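Long-range contacts in ribosomal processing cysteine protease Prp (Streptococcus mutans, PDB 2G0I), which probably acts as a cysteine protease of the Prp family, which is linked to ribosome biogenesis: residues I36-I41 with V50-H55; N79-L84 with E114-L119. All blocks are in the same frame, centred on the assembly; numbering follows the deposited sequence.

In the fold
From the N terminus, strand 36-43 turns straight back into strand 46-53, and interaction 1 closes this beta hairpin across only eight intervening residues. The chain then enters helix 61-84, whose last turns supply the first half of interaction 2. Strands 90-94 and 100-104 follow before helix 114-133 opens with the second half, so interaction 2 closes a longer loop that holds the two-stranded edge of the sheet. The loops neither nest nor cross: the first is complete before the second begins. Their centres lie about 19 Å apart. Interaction 1 builds the middle of the sheet, whereas interaction 2 joins the two helices that form the other layer of this alpha-beta sandwich.

Interaction 1: I36-I41 with V50-H55; sequences IQATFI and VELTGH
The Phe40 ring carries Val50 CG2 over one face, 3.6 Å from the ring centroid and 13° off the normal, a CH-pi contact nearly centred on the ring. At the edge of the His55 ring, in its plane, lies CA of Thr53. With CG2 anti to the Val50 backbone N and Phe40 CG beside its own N (chi1 -64°), the methyl lies over the ring; the two side chains leave the sheet the same way, side by side. On this same face the CD2 branch of Leu52 meets CB of Ala38 at 3.8 Å. Helices 61-84 and 114-133 cover the row, with Leu124 against Phe40, Phe120 and Phe123 against Val50, and Val70 against Leu52.

The strands run antiparallel at 170°. The hydrogen-bonded pairs are Gln37 with Thr53 (Gln37 N to Thr53 O and Thr53 N to Gln37 O, both 3.0 Å) and Thr39 with Glu51 (Thr39 N to Glu51 O and Glu51 N to Thr39 O, both 2.9 Å); Ala38 with Leu52 and Phe40 with Val50 are non-hydrogen-bonded pairs. CA-H...O contacts fill the ladder, among them Leu52 CA to Gln37 O at 3.2 Å. Gln37, Thr39, Glu51 and Thr53 occupy the other face. There a water, hydrogen-bonded to Thr39 OG1 at 2.6 Å, donates to Glu51 O at 3.1 Å, giving that carbonyl a second donor besides Thr39 N. Beyond the ladder, Gly54 passes close to Ile36, and Ile36 CG1 rests 3.9 Å from His55 CA.

Strand 138-144 bonds to the outer side of strand 36-43 and strand 100-104 lies beside strand 46-53, so this hairpin forms the interior of the sheet: its apolar face is buried beneath the helices, while on the other a water links the Thr39 hydroxyl to Glu51 O.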
loop_
_atom_site.group_PDB
_atom_site.type_symbol
_atom_site.label_atom_id
_atom_site.label_comp_id
_atom_site.label_asym_id
_atom_site.label_seq_id
_atom_site.Cartn_x
_atom_site.Cartn_y
_atom_site.Cartn_z
ATOM N N ILE B 36 -17.159 -1.136 3.032
ATOM C CA ILE B 36 -15.996 -1.193 3.941
ATOM C C ILE B 36 -16.066 0.024 4.856
ATOM O O ILE B 36 -16.240 1.132 4.385
ATOM C CB ILE B 36 -14.633 -1.197 3.138
ATOM C CG1 ILE B 36 -14.538 -2.440 2.271
ATOM C CG2 ILE B 36 -13.434 -1.137 4.116
ATOM C CD1 ILE B 36 -13.638 -2.268 1.068
ATOM N N GLN B 37 -15.934 -0.177 6.171
ATOM C CA GLN B 37 -15.878 0.920 7.123
ATOM C C GLN B 37 -14.532 0.856 7.849
ATOM O O GLN B 37 -14.196 -0.166 8.423
ATOM C CB GLN B 37 -17.081 0.833 8.081
ATOM C CG GLN B 37 -18.413 0.963 7.288
ATOM C CD GLN B 37 -19.652 0.269 7.878
ATOM O OE1 GLN B 37 -19.618 -0.350 8.950
ATOM N NE2 GLN B 37 -20.770 0.369 7.147
ATOM N N ALA B 38 -13.769 1.935 7.765
ATOM C CA ALA B 38 -12.530 2.062 8.493
ATOM C C ALA B 38 -12.647 3.151 9.583
ATOM O O ALA B 38 -13.164 4.243 9.304
ATOM C CB ALA B 38 -11.424 2.413 7.534
ATOM N N THR B 39 -12.144 2.861 10.790
ATOM C CA THR B 39 -12.182 3.807 11.928
ATOM C C THR B 39 -10.780 3.911 12.472
ATOM O O THR B 39 -10.216 2.907 12.969
ATOM C CB THR B 39 -13.170 3.315 13.038
ATOM O OG1 THR B 39 -14.464 3.127 12.469
ATOM C CG2 THR B 39 -13.239 4.268 14.250
ATOM N N PHE B 40 -10.193 5.091 12.298
ATOM C CA PHE B 40 -8.848 5.391 12.813
ATOM C C PHE B 40 -8.983 6.154 14.121
ATOM O O PHE B 40 -9.794 7.085 14.247
ATOM C CB PHE B 40 -8.089 6.263 11.815
ATOM C CG PHE B 40 -7.820 5.580 10.483
ATOM C CD1 PHE B 40 -6.543 5.049 10.217
ATOM C CD2 PHE B 40 -8.795 5.531 9.488
ATOM C CE1 PHE B 40 -6.250 4.421 9.011
ATOM C CE2 PHE B 40 -8.502 4.902 8.235
ATOM C CZ PHE B 40 -7.197 4.357 8.009
ATOM N N ILE B 41 -8.146 5.800 15.078
ATOM C CA ILE B 41 -8.041 6.605 16.278
ATOM C C ILE B 41 -6.660 7.227 16.365
ATOM O O ILE B 41 -5.649 6.501 16.371
ATOM C CB ILE B 41 -8.355 5.780 17.519
ATOM C CG1 ILE B 41 -9.791 5.277 17.438
ATOM C CG2 ILE B 41 -8.060 6.629 18.842
ATOM C CD1 ILE B 41 -10.126 4.318 18.502
ATOM N N VAL B 50 -6.489 1.204 13.982
ATOM C CA VAL B 50 -7.454 1.244 12.890
ATOM C C VAL B 50 -8.250 -0.042 12.932
ATOM O O VAL B 50 -7.693 -1.136 13.167
ATOM C CB VAL B 50 -6.792 1.518 11.498
ATOM C CG1 VAL B 50 -5.803 0.418 11.175
ATOM C CG2 VAL B 50 -7.873 1.566 10.391
ATOM N N GLU B 51 -9.558 0.107 12.744
ATOM C CA GLU B 51 -10.465 -1.005 12.767
ATOM C C GLU B 51 -11.182 -1.020 11.441
ATOM O O GLU B 51 -11.705 0.011 11.038
ATOM C CB GLU B 51 -11.421 -0.861 13.952
ATOM C CG GLU B 51 -12.530 -1.897 13.974
ATOM C CD GLU B 51 -13.508 -1.693 15.144
ATOM O OE1 GLU B 51 -13.107 -1.101 16.169
ATOM O OE2 GLU B 51 -14.669 -2.140 15.027
ATOM N N LEU B 52 -11.196 -2.159 10.746
ATOM C CA LEU B 52 -11.943 -2.243 9.485
ATOM C C LEU B 52 -12.967 -3.348 9.485
ATOM O O LEU B 52 -12.701 -4.423 9.997
ATOM C CB LEU B 52 -11.014 -2.448 8.297
ATOM C CG LEU B 52 -9.999 -1.326 8.072
ATOM C CD1 LEU B 52 -8.678 -1.814 8.607
ATOM C CD2 LEU B 52 -9.904 -0.957 6.635
ATOM N N THR B 53 -14.116 -3.096 8.859
ATOM C CA THR B 53 -15.118 -4.158 8.685
ATOM C C THR B 53 -15.577 -4.174 7.238
ATOM O O THR B 53 -15.515 -3.149 6.580
ATOM C CB THR B 53 -16.335 -3.944 9.633
ATOM O OG1 THR B 53 -16.979 -2.691 9.321
ATOM C CG2 THR B 53 -15.890 -3.927 11.106
ATOM N N GLY B 54 -16.006 -5.333 6.720
ATOM C CA GLY B 54 -16.564 -5.404 5.336
ATOM C C GLY B 54 -15.618 -5.788 4.192
ATOM O O GLY B 54 -16.055 -6.081 3.077
ATOM N N HIS B 55 -14.327 -5.798 4.469
ATOM C CA HIS B 55 -13.260 -5.943 3.465
ATOM C C HIS B 55 -13.075 -7.399 2.987
ATOM O O HIS B 55 -12.314 -7.655 2.058
ATOM C CB HIS B 55 -11.951 -5.451 4.103
ATOM C CG HIS B 55 -11.704 -6.069 5.441
ATOM N ND1 HIS B 55 -12.387 -5.679 6.577
ATOM C CD2 HIS B 55 -10.929 -7.116 5.806
ATOM C CE1 HIS B 55 -12.026 -6.443 7.588
ATOM N NE2 HIS B 55 -11.137 -7.318 7.149
HETATM O O HOH W 1 -14.647 0.652 11.646
#

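Interaction 2: N79-L84 with E114-L119; sequences NALEVL and EKVQLL
Leu81 and Val116 bring the backbones of 79-84 and 114-119 nearest, with their CA atoms 6.2 Å apart. The two helical segments run nearly antiparallel at 160°, and their axes approach to 9.9 Å, the C-terminal end of helix 61-84 facing the N-terminal start of helix 114-133.

Leu81 reaches across with its CD2 methyl, which sits against Val116 CG1 at 3.8 Å and almost as close to CG2; the two side chains cross at about a right angle. Its CG lies beside its own backbone N (chi1 -78°) and chi2 puts CD1 anti to CA, leaving CD2 as the branch turned to the partner helix although the CB itself does not point there. Leu119 comes from the other helix and lays both methyls against Ala80: CD1 is 3.9 Å from Ala80 CB and CD2 nearly as close, while CD1 also touches Ala80 O at 3.7 Å. That same CD1 meets Leu81 CD2 at 4.0 Å, so the Leu81-Val116 and Ala80-Leu119 contacts are continuous. Towards the end of helix 61-84, the extended aliphatic chain of Lys115 lays its CD 3.9 Å from Leu84 O.

Val89 packs on Leu81, and Cys87 and Leu105 on Val116, while the second subunit reaches Leu118 with its Leu84. Cohesion between the two segments thus rests on buried methyl groups, with small Ala80 letting Leu119 come close to the helix backbone.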
loop_
_atom_site.group_PDB
_atom_site.type_symbol
_atom_site.label_atom_id
_atom_site.label_comp_id
_atom_site.label_asym_id
_atom_site.label_seq_id
_atom_site.Cartn_x
_atom_site.Cartn_y
_atom_site.Cartn_z
ATOM N N ASN B 79 2.869 -5.911 7.561
ATOM C CA ASN B 79 4.150 -6.498 7.151
ATOM C C ASN B 79 5.285 -5.462 7.169
ATOM O O ASN B 79 6.369 -5.728 7.706
ATOM C CB ASN B 79 4.011 -7.142 5.763
ATOM C CG ASN B 79 3.106 -8.393 5.768
ATOM O OD1 ASN B 79 2.897 -9.044 6.814
ATOM N ND2 ASN B 79 2.566 -8.736 4.587
ATOM N N ALA B 80 5.029 -4.262 6.637
ATOM C CA ALA B 80 6.028 -3.174 6.684
ATOM C C ALA B 80 6.379 -2.735 8.109
ATOM O O ALA B 80 7.568 -2.475 8.392
ATOM C CB ALA B 80 5.574 -1.932 5.834
ATOM N N LEU B 81 5.371 -2.605 8.994
ATOM C CA LEU B 81 5.649 -2.302 10.411
ATOM C C LEU B 81 6.644 -3.298 11.021
ATOM O O LEU B 81 7.635 -2.905 11.619
ATOM C CB LEU B 81 4.380 -2.306 11.254
ATOM C CG LEU B 81 3.588 -1.011 11.074
ATOM C CD1 LEU B 81 2.199 -1.161 11.666
ATOM C CD2 LEU B 81 4.337 0.213 11.637
ATOM N N GLU B 82 6.357 -4.576 10.860
ATOM C CA GLU B 82 7.223 -5.669 11.338
ATOM C C GLU B 82 8.624 -5.684 10.707
ATOM O O GLU B 82 9.638 -5.662 11.431
ATOM C CB GLU B 82 6.552 -6.975 11.066
ATOM N N VAL B 83 8.671 -5.720 9.376
ATOM C CA VAL B 83 9.942 -5.841 8.617
ATOM C C VAL B 83 10.793 -4.563 8.642
ATOM O O VAL B 83 12.023 -4.623 8.821
ATOM C CB VAL B 83 9.697 -6.336 7.149
ATOM C CG1 VAL B 83 10.984 -6.245 6.278
ATOM C CG2 VAL B 83 9.158 -7.736 7.133
ATOM N N LEU B 84 10.154 -3.399 8.503
ATOM C CA LEU B 84 10.875 -2.160 8.269
ATOM C C LEU B 84 10.891 -1.139 9.416
ATOM O O LEU B 84 11.738 -0.259 9.424
ATOM C CB LEU B 84 10.323 -1.457 7.021
ATOM C CG LEU B 84 10.372 -2.248 5.714
ATOM C CD1 LEU B 84 9.468 -1.540 4.692
ATOM C CD2 LEU B 84 11.815 -2.339 5.184
ATOM N N GLU B 114 9.027 7.475 14.359
ATOM C CA GLU B 114 8.904 8.115 13.076
ATOM C C GLU B 114 8.551 7.101 11.977
ATOM O O GLU B 114 7.646 7.354 11.180
ATOM C CB GLU B 114 10.191 8.881 12.721
ATOM C CG GLU B 114 9.997 9.902 11.618
ATOM C CD GLU B 114 11.307 10.581 11.179
ATOM O OE1 GLU B 114 11.905 11.313 12.015
ATOM O OE2 GLU B 114 11.723 10.379 10.006
ATOM N N LYS B 115 9.249 5.977 11.913
ATOM C CA LYS B 115 8.948 5.021 10.817
ATOM C C LYS B 115 7.575 4.404 10.989
ATOM O O LYS B 115 6.858 4.163 9.998
ATOM C CB LYS B 115 10.014 3.917 10.729
ATOM C CG LYS B 115 11.338 4.489 10.317
ATOM C CD LYS B 115 12.423 3.486 10.299
ATOM C CE LYS B 115 13.656 4.229 9.758
ATOM N NZ LYS B 115 14.762 3.301 9.787
ATOM N N VAL B 116 7.214 4.131 12.246
ATOM C CA VAL B 116 5.919 3.530 12.545
ATOM C C VAL B 116 4.803 4.471 12.067
ATOM O O VAL B 116 3.883 4.038 11.337
ATOM C CB VAL B 116 5.744 3.155 14.061
ATOM C CG1 VAL B 116 4.287 2.863 14.371
ATOM C CG2 VAL B 116 6.609 1.939 14.474
ATOM N N GLN B 117 4.884 5.749 12.450
ATOM C CA GLN B 117 3.822 6.724 12.104
ATOM C C GLN B 117 3.776 7.050 10.634
ATOM O O GLN B 117 2.698 7.332 10.080
ATOM C CB GLN B 117 3.990 8.024 12.897
ATOM C CG GLN B 117 3.627 7.851 14.389
ATOM C CD GLN B 117 2.185 7.481 14.568
ATOM O OE1 GLN B 117 1.295 8.182 14.101
ATOM N NE2 GLN B 117 1.943 6.354 15.193
ATOM N N LEU B 118 4.948 7.033 9.997
ATOM C CA LEU B 118 4.969 7.301 8.550
ATOM C C LEU B 118 4.205 6.211 7.814
ATOM O O LEU B 118 3.410 6.517 6.931
ATOM C CB LEU B 118 6.382 7.380 7.995
ATOM C CG LEU B 118 6.444 7.603 6.466
ATOM C CD1 LEU B 118 5.766 8.900 6.015
ATOM C CD2 LEU B 118 7.885 7.646 6.064
ATOM N N LEU B 119 4.461 4.956 8.153
ATOM C CA LEU B 119 3.736 3.826 7.539
ATOM C C LEU B 119 2.225 3.897 7.811
ATOM O O LEU B 119 1.387 3.687 6.914
ATOM C CB LEU B 119 4.313 2.494 8.034
ATOM C CG LEU B 119 5.743 2.219 7.506
ATOM C CD1 LEU B 119 6.317 0.996 8.230
ATOM C CD2 LEU B 119 5.676 2.021 5.988
#